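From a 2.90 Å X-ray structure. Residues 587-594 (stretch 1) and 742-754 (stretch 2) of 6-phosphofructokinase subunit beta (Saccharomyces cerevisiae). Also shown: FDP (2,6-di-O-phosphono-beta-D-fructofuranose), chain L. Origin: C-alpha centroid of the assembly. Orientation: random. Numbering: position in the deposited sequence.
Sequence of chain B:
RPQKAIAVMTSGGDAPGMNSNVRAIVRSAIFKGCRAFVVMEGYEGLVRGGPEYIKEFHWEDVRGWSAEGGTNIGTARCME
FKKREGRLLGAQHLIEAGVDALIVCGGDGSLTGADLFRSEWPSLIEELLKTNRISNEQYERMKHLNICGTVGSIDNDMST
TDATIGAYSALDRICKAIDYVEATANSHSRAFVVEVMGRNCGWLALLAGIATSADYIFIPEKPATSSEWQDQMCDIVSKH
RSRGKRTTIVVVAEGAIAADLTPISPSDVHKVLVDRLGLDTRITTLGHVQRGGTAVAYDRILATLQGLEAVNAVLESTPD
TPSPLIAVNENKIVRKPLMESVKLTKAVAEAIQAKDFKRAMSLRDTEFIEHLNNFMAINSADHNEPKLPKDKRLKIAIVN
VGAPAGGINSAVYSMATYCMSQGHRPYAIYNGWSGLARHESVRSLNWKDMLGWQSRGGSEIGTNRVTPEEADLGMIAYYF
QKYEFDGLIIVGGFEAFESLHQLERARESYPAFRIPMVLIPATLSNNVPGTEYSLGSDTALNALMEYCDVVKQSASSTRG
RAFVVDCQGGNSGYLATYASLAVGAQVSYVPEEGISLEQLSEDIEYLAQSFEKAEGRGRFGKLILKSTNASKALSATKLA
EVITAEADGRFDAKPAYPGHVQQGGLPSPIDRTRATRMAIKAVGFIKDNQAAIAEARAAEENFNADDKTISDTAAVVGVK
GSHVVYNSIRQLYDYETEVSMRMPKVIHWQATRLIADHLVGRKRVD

Stretch 1 587-594: VSYVPEEG
Stretch 2, residues 742-754: RMPKVIHWQATRL

The contact turns on one strikingly short salt bridge: Arg 753 NH2 donates to Glu 593 OE2 at 2.3 Å, nearly straight at 161°, and closer than such a hydrogen bond normally sits. Only 329 Å² is buried in all, and Arg 753 supplies the largest share. Its side chain coils through m, m, m from the helix, carrying a flat cation to stretch 1. Val 590, chi1 m, lays CG2 over one guanidinium face, 3.6 Å from Arg 753 NH2, leaving the edge to oxygens: Glu 593 OE2, and Ser 588 O at 3.5 Å from Arg 753 NH1.

Stretch 1 runs as a strand over 587-589, pointing Ser 588 (p) toward the arginine and Tyr 589 away. A turn follows, with Glu 593 N and Gly 594 N both bonded to Val 590 O (3.0 and 2.8 Å). Gly 594, at phi/psi 86/-172, has backbone angles that call for glycine. Glu 593 reaches out m, t.

The register is antiparallel: Ser 588 CA lies 8.8 Å from Arg 753 CA, Glu 592 CA 8.6 Å from Ile 747 CA. At the latter end, Glu 592 (chi1 m) sets OE2 3.4 Å from Trp 749 CZ2, at the indole edge, and 3.6 Å from Ile 747 CG2. Trp 749 is p; its CB points sideways.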

# COMPACT_ATOMS: atom_id res chain seq x y z
N VAL B 587 -23.85 8.63 1.62
CA VAL B 587 -22.86 9.21 0.73
C VAL B 587 -22.42 8.16 -0.28
O VAL B 587 -22.51 6.97 -0.02
CB VAL B 587 -21.61 9.64 1.50
CG1 VAL B 587 -20.70 10.46 0.59
CG2 VAL B 587 -22.01 10.41 2.73
N SER B 588 -21.98 8.62 -1.44
CA SER B 588 -21.46 7.74 -2.47
C SER B 588 -20.39 8.51 -3.27
O SER B 588 -20.61 9.63 -3.74
CB SER B 588 -22.59 7.25 -3.36
OG SER B 588 -22.91 8.23 -4.33
N TYR B 589 -19.21 7.92 -3.40
CA TYR B 589 -18.14 8.56 -4.14
C TYR B 589 -17.90 7.79 -5.44
O TYR B 589 -17.82 6.56 -5.43
CB TYR B 589 -16.86 8.57 -3.29
CG TYR B 589 -16.94 9.42 -2.06
CD1 TYR B 589 -16.58 8.91 -0.81
CD2 TYR B 589 -17.40 10.73 -2.12
CE1 TYR B 589 -16.68 9.70 0.34
CE2 TYR B 589 -17.50 11.51 -0.98
CZ TYR B 589 -17.14 11.00 0.24
OH TYR B 589 -17.21 11.78 1.38
N VAL B 590 -17.79 8.51 -6.57
CA VAL B 590 -17.58 7.87 -7.86
C VAL B 590 -16.36 8.35 -8.61
O VAL B 590 -15.89 9.45 -8.39
CB VAL B 590 -18.79 8.06 -8.74
CG1 VAL B 590 -19.91 7.16 -8.22
CG2 VAL B 590 -19.20 9.53 -8.73
N PRO B 591 -15.85 7.53 -9.54
CA PRO B 591 -14.65 7.90 -10.30
C PRO B 591 -14.77 9.21 -11.02
O PRO B 591 -13.84 10.00 -11.05
CB PRO B 591 -14.47 6.73 -11.26
CG PRO B 591 -15.21 5.58 -10.60
CD PRO B 591 -16.43 6.27 -10.03
N GLU B 592 -15.93 9.43 -11.62
CA GLU B 592 -16.13 10.65 -12.38
C GLU B 592 -16.06 11.93 -11.55
O GLU B 592 -15.77 12.99 -12.08
CB GLU B 592 -17.46 10.54 -13.11
CG GLU B 592 -17.56 9.25 -13.94
CD GLU B 592 -18.38 8.16 -13.26
OE1 GLU B 592 -18.45 8.16 -12.01
OE2 GLU B 592 -18.95 7.29 -13.97
N GLU B 593 -16.29 11.83 -10.24
CA GLU B 593 -16.25 12.99 -9.36
C GLU B 593 -15.03 13.07 -8.47
O GLU B 593 -14.52 14.16 -8.23
CB GLU B 593 -17.46 13.02 -8.47
CG GLU B 593 -18.71 13.51 -9.12
CD GLU B 593 -19.82 13.65 -8.11
OE1 GLU B 593 -19.54 14.20 -7.03
OE2 GLU B 593 -20.96 13.22 -8.39
N GLY B 594 -14.59 11.93 -7.97
CA GLY B 594 -13.43 11.91 -7.10
C GLY B 594 -13.85 12.18 -5.67
O GLY B 594 -15.04 12.20 -5.35
N ARG B 742 -10.97 2.97 -20.59
CA ARG B 742 -11.95 1.92 -20.81
C ARG B 742 -13.40 2.25 -20.55
O ARG B 742 -14.07 1.51 -19.84
CB ARG B 742 -11.61 0.65 -20.03
CG ARG B 742 -10.26 0.04 -20.36
CD ARG B 742 -10.26 -1.41 -19.98
NE ARG B 742 -10.96 -1.54 -18.72
CZ ARG B 742 -11.72 -2.56 -18.39
NH1 ARG B 742 -12.32 -2.58 -17.20
NH2 ARG B 742 -11.87 -3.56 -19.24
N MET B 743 -13.89 3.36 -21.10
CA MET B 743 -15.29 3.68 -20.94
C MET B 743 -15.79 4.86 -21.75
O MET B 743 -15.01 5.69 -22.20
CB MET B 743 -15.63 3.87 -19.48
CG MET B 743 -15.29 5.16 -18.87
SD MET B 743 -16.00 4.85 -17.25
CE MET B 743 -17.76 5.01 -17.53
N PRO B 744 -17.10 4.95 -21.94
CA PRO B 744 -17.74 6.02 -22.72
C PRO B 744 -17.29 7.41 -22.35
O PRO B 744 -16.92 7.67 -21.22
CB PRO B 744 -19.22 5.79 -22.46
CG PRO B 744 -19.24 5.18 -21.13
CD PRO B 744 -18.13 4.18 -21.22
N LYS B 745 -17.34 8.30 -23.34
CA LYS B 745 -16.95 9.68 -23.14
C LYS B 745 -18.07 10.43 -22.42
O LYS B 745 -17.82 11.36 -21.66
CB LYS B 745 -16.66 10.33 -24.51
CG LYS B 745 -15.64 11.46 -24.46
N VAL B 746 -19.30 10.01 -22.64
CA VAL B 746 -20.43 10.67 -22.00
C VAL B 746 -21.04 9.74 -20.95
O VAL B 746 -21.32 8.58 -21.24
CB VAL B 746 -21.52 11.00 -23.06
CG1 VAL B 746 -22.71 11.59 -22.39
CG2 VAL B 746 -21.02 11.97 -24.09
N ILE B 747 -21.25 10.24 -19.73
CA ILE B 747 -21.89 9.42 -18.70
C ILE B 747 -23.38 9.69 -18.73
O ILE B 747 -23.79 10.84 -18.78
CB ILE B 747 -21.37 9.73 -17.30
CG1 ILE B 747 -20.96 11.19 -17.19
CG2 ILE B 747 -20.22 8.81 -16.98
CD1 ILE B 747 -20.56 11.57 -15.78
N HIS B 748 -24.20 8.64 -18.68
CA HIS B 748 -25.62 8.86 -18.75
C HIS B 748 -26.43 8.76 -17.46
O HIS B 748 -27.65 8.54 -17.53
CB HIS B 748 -26.24 7.95 -19.81
CG HIS B 748 -26.29 6.50 -19.43
ND1 HIS B 748 -25.30 5.61 -19.79
CD2 HIS B 748 -27.21 5.78 -18.74
CE1 HIS B 748 -25.61 4.40 -19.34
NE2 HIS B 748 -26.77 4.48 -18.70
N TRP B 749 -25.81 8.95 -16.29
CA TRP B 749 -26.60 8.84 -15.05
C TRP B 749 -26.31 9.87 -13.98
O TRP B 749 -26.69 9.69 -12.81
CB TRP B 749 -26.42 7.46 -14.45
CG TRP B 749 -25.00 7.21 -14.27
CD1 TRP B 749 -24.16 7.79 -13.35
CD2 TRP B 749 -24.17 6.41 -15.11
NE1 TRP B 749 -22.86 7.41 -13.58
CE2 TRP B 749 -22.83 6.56 -14.65
CE3 TRP B 749 -24.42 5.58 -16.21
CZ2 TRP B 749 -21.75 5.92 -15.26
CZ3 TRP B 749 -23.35 4.94 -16.82
CH2 TRP B 749 -22.03 5.11 -16.34
N GLN B 750 -25.68 10.97 -14.38
CA GLN B 750 -25.31 12.03 -13.46
C GLN B 750 -26.53 12.64 -12.78
O GLN B 750 -26.43 13.15 -11.66
CB GLN B 750 -24.51 13.10 -14.20
CG GLN B 750 -23.60 13.93 -13.30
CD GLN B 750 -22.47 13.10 -12.66
OE1 GLN B 750 -21.78 13.58 -11.74
NE2 GLN B 750 -22.26 11.88 -13.15
N ALA B 751 -27.69 12.58 -13.44
CA ALA B 751 -28.91 13.16 -12.90
C ALA B 751 -29.48 12.42 -11.70
O ALA B 751 -29.96 13.04 -10.73
CB ALA B 751 -29.95 13.24 -13.99
N THR B 752 -29.44 11.10 -11.75
CA THR B 752 -29.98 10.33 -10.65
C THR B 752 -29.09 10.44 -9.43
O THR B 752 -29.53 10.19 -8.31
CB THR B 752 -30.20 8.87 -11.08
OG1 THR B 752 -29.35 8.00 -10.33
CG2 THR B 752 -29.93 8.73 -12.57
N ARG B 753 -27.84 10.83 -9.65
CA ARG B 753 -26.90 11.02 -8.56
C ARG B 753 -27.52 12.05 -7.61
O ARG B 753 -27.52 11.90 -6.38
CB ARG B 753 -25.57 11.59 -9.07
CG ARG B 753 -24.77 10.70 -9.99
CD ARG B 753 -24.26 9.45 -9.29
NE ARG B 753 -23.56 9.70 -8.03
CZ ARG B 753 -22.63 10.63 -7.87
NH1 ARG B 753 -22.05 10.79 -6.69
NH2 ARG B 753 -22.28 11.39 -8.89
N LEU B 754 -28.06 13.11 -8.23
CA LEU B 754 -28.69 14.21 -7.51
C LEU B 754 -29.91 13.74 -6.75
O LEU B 754 -30.06 14.02 -5.56
CB LEU B 754 -29.09 15.31 -8.49
CG LEU B 754 -28.69 16.72 -8.09
CD1 LEU B 754 -29.49 17.70 -8.90
CD2 LEU B 754 -28.94 16.92 -6.61
P1 FDP L . -14.25 -4.20 -15.83
O1P FDP L . -13.88 -4.46 -17.24
O2P FDP L . -15.85 -4.15 -15.64
O3P FDP L . -13.71 -2.77 -15.33
O1 FDP L . -14.74 -3.96 -11.54
C1 FDP L . -14.27 -3.92 -12.89
C2 FDP L . -14.05 -5.34 -13.42
O2 FDP L . -13.72 -5.33 -14.82
C3 FDP L . -15.28 -6.21 -13.15
O3 FDP L . -15.90 -6.53 -14.40
C4 FDP L . -14.68 -7.47 -12.54
O4 FDP L . -15.62 -8.02 -11.62
C5 FDP L . -13.51 -6.85 -11.77
O5 FDP L . -12.95 -5.95 -12.74
C6 FDP L . -12.43 -7.85 -11.34
O6 FDP L . -11.73 -8.36 -12.47
P2 FDP L . -10.30 -9.07 -12.30
O4P FDP L . -9.64 -9.30 -13.61
O5P FDP L . -9.41 -8.15 -11.33
O6P FDP L . -10.59 -10.44 -11.50